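Nicotinate-nucleotide--dimethylbenzimidazole phosphoribosyltransferase (Thermus thermophilus HB8, PDB 1WX1) probably catalyses transfer of phosphoribose from nicotinate mononucleotide to 5,6-dimethylbenzimidazole, giving alpha-ribazole 5'-phosphate for the lower ligand of cobalamin. Local coordinates at residues 46-51 against 153-158. Residues are numbered along the deposited sequence; the frame is centred on the assembly and turned at random.
Sequences RGAVVV and EGATLL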
ATOM      1  N   ARG A  46      11.855   5.455  11.694  1.00 18.12           N
ATOM      2  CA  ARG A  46      11.683   6.759  11.072  1.00 18.18           C
ATOM      3  C   ARG A  46      12.194   6.766   9.638  1.00 16.37           C
ATOM      4  O   ARG A  46      13.269   6.244   9.350  1.00 17.47           O
ATOM      5  CB  ARG A  46      12.459   7.804  11.874  1.00 21.80           C
ATOM      6  CG  ARG A  46      12.382   9.217  11.322  1.00 22.52           C
ATOM      7  CD  ARG A  46      11.020   9.818  11.575  1.00 20.77           C
ATOM      8  NE  ARG A  46      11.030  11.270  11.412  1.00 22.70           N
ATOM      9  CZ  ARG A  46       9.933  12.020  11.426  1.00 21.11           C
ATOM     10  NH1 ARG A  46       8.748  11.450  11.593  1.00 18.54           N
ATOM     11  NH2 ARG A  46      10.018  13.333  11.265  1.00 19.25           N
ATOM     12  N   GLY A  47      11.429   7.366   8.740  1.00 15.88           N
ATOM     13  CA  GLY A  47      11.867   7.445   7.361  1.00 15.81           C
ATOM     14  C   GLY A  47      12.081   8.907   7.025  1.00 15.11           C
ATOM     15  O   GLY A  47      11.777   9.781   7.841  1.00 14.01           O
ATOM     16  N   ALA A  48      12.631   9.181   5.850  1.00 10.97           N
ATOM     17  CA  ALA A  48      12.825  10.557   5.415  1.00 13.82           C
ATOM     18  C   ALA A  48      12.715  10.655   3.900  1.00 13.72           C
ATOM     19  O   ALA A  48      13.031   9.708   3.180  1.00 15.05           O
ATOM     20  CB  ALA A  48      14.198  11.093   5.876  1.00 13.25           C
ATOM     21  N   VAL A  49      12.223  11.794   3.427  1.00 13.72           N
ATOM     22  CA  VAL A  49      12.129  12.048   2.000  1.00 14.12           C
ATOM     23  C   VAL A  49      12.756  13.418   1.773  1.00 14.21           C
ATOM     24  O   VAL A  49      12.491  14.367   2.520  1.00 13.60           O
ATOM     25  CB  VAL A  49      10.652  12.049   1.478  1.00 13.89           C
ATOM     26  CG1 VAL A  49       9.827  13.136   2.171  1.00 14.72           C
ATOM     27  CG2 VAL A  49      10.637  12.285  -0.036  1.00 12.52           C
ATOM     28  N   VAL A  50      13.635  13.502   0.781  1.00 13.99           N
ATOM     29  CA  VAL A  50      14.263  14.766   0.439  1.00 13.31           C
ATOM     30  C   VAL A  50      13.667  15.149  -0.905  1.00 13.20           C
ATOM     31  O   VAL A  50      13.838  14.437  -1.899  1.00 12.89           O
ATOM     32  CB  VAL A  50      15.793  14.643   0.306  1.00 13.62           C
ATOM     33  CG1 VAL A  50      16.383  15.986  -0.139  1.00 15.08           C
ATOM     34  CG2 VAL A  50      16.397  14.222   1.646  1.00 15.79           C
ATOM     35  N   VAL A  51      12.942  16.257  -0.918  1.00 12.09           N
ATOM     36  CA  VAL A  51      12.303  16.738  -2.134  1.00 14.47           C
ATOM     37  C   VAL A  51      13.203  17.784  -2.777  1.00 13.30           C
ATOM     38  O   VAL A  51      13.392  18.865  -2.223  1.00 14.17           O
ATOM     39  CB  VAL A  51      10.931  17.375  -1.818  1.00 15.51           C
ATOM     40  CG1 VAL A  51      10.222  17.771  -3.115  1.00 15.89           C
ATOM     41  CG2 VAL A  51      10.083  16.401  -1.005  1.00 15.60           C
ATOM     42  N   GLU A 153      20.006  12.778  11.032  1.00 22.01           N
ATOM     43  CA  GLU A 153      18.893  13.046  11.925  1.00 22.66           C
ATOM     44  C   GLU A 153      18.066  11.804  12.254  1.00 21.75           C
ATOM     45  O   GLU A 153      17.043  11.903  12.920  1.00 20.86           O
ATOM     46  CB  GLU A 153      18.011  14.149  11.346  1.00 24.45           C
ATOM     47  CG  GLU A 153      18.813  15.377  10.954  1.00 30.56           C
ATOM     48  CD  GLU A 153      18.044  16.661  11.121  1.00 34.81           C
ATOM     49  OE1 GLU A 153      16.857  16.698  10.732  1.00 37.67           O
ATOM     50  OE2 GLU A 153      18.632  17.638  11.634  1.00 36.78           O
ATOM     51  N   GLY A 154      18.494  10.640  11.773  1.00 20.30           N
ATOM     52  CA  GLY A 154      17.780   9.421  12.115  1.00 20.89           C
ATOM     53  C   GLY A 154      17.005   8.631  11.076  1.00 19.68           C
ATOM     54  O   GLY A 154      16.323   7.670  11.430  1.00 17.62           O
ATOM     55  N   ALA A 155      17.095   9.002   9.806  1.00 16.93           N
ATOM     56  CA  ALA A 155      16.362   8.264   8.784  1.00 18.60           C
ATOM     57  C   ALA A 155      16.857   6.815   8.699  1.00 17.32           C
ATOM     58  O   ALA A 155      18.064   6.568   8.674  1.00 18.61           O
ATOM     59  CB  ALA A 155      16.517   8.952   7.429  1.00 16.63           C
ATOM     60  N   THR A 156      15.924   5.864   8.667  1.00 17.98           N
ATOM     61  CA  THR A 156      16.274   4.446   8.561  1.00 18.81           C
ATOM     62  C   THR A 156      15.933   3.922   7.164  1.00 18.99           C
ATOM     63  O   THR A 156      16.256   2.790   6.807  1.00 19.08           O
ATOM     64  CB  THR A 156      15.551   3.602   9.619  1.00 18.53           C
ATOM     65  OG1 THR A 156      14.145   3.616   9.365  1.00 18.59           O
ATOM     66  CG2 THR A 156      15.818   4.169  11.016  1.00 19.76           C
ATOM     67  N   LEU A 157      15.243   4.750   6.393  1.00 19.78           N
ATOM     68  CA  LEU A 157      14.913   4.442   5.004  1.00 20.29           C
ATOM     69  C   LEU A 157      14.815   5.808   4.351  1.00 19.10           C
ATOM     70  O   LEU A 157      14.364   6.769   4.977  1.00 16.41           O
ATOM     71  CB  LEU A 157      13.612   3.644   4.861  1.00 24.46           C
ATOM     72  CG  LEU A 157      12.263   4.077   5.415  1.00 26.33           C
ATOM     73  CD1 LEU A 157      11.194   3.205   4.776  1.00 30.03           C
ATOM     74  CD2 LEU A 157      12.235   3.936   6.929  1.00 27.38           C
ATOM     75  N   LEU A 158      15.244   5.891   3.100  1.00 17.10           N
ATOM     76  CA  LEU A 158      15.296   7.164   2.402  1.00 17.03           C
ATOM     77  C   LEU A 158      14.613   7.186   1.045  1.00 16.16           C
ATOM     78  O   LEU A 158      14.761   6.267   0.241  1.00 17.80           O
ATOM     79  CB  LEU A 158      16.767   7.553   2.239  1.00 14.88           C
ATOM     80  CG  LEU A 158      17.122   8.883   1.585  1.00 18.29           C
ATOM     81  CD1 LEU A 158      16.641  10.027   2.471  1.00 18.08           C
ATOM     82  CD2 LEU A 158      18.632   8.947   1.378  1.00 18.14           C
TER
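Ala48 and Ala155 meet methyl to methyl, with 3.5 Å between Ala48 CB and Ala155 CB, a close contact. Leu158 extends this apolar patch on the same face of the sheet: CG lies anti to the backbone N (chi1 -178°), and CD1 lies 4.3 Å from both Ala48 CB and Val50 CG2. On the other face, Leu157 places CD2 against the backbone of 46-51, 3.6 Å from Gly47 CA, where glycine has no side chain to stand in its way.

Between the two faces the backbones run as parallel strands. Ala48 N donates to Leu157 O (3.1 Å), and Leu158 CA approaches Ala48 O in a CA-H...O contact. At the polar edge, Arg46 O accepts two bonds from one residue. Thr156 N approaches Arg46 O at 2.8 Å, nearly in line with its C=O bond, whereas Thr156 OG1, placed between the backbone N and the carbonyl carbon (chi1 66°), lies 42° out of the carbonyl plane. The same hydroxyl also bonds to Gly45 N, so that this one side chain bonds to the backbone of both Gly45 and Arg46. Gly154, with positive phi, follows helix 133-152 and closes it with a Schellman motif, turning the chain into this edge.

The contact thus joins two central strands of a parallel alpha/beta sheet, 47-54 and 157-163. Helices 133-152 and 228-242 pack on the face of Ala48, Val50 and Leu158, helix 306-321 covers Leu157, and strand 94-100 flanks 47-54 on its other side, where Asp93, just before that strand, forms a salt bridge with Arg46.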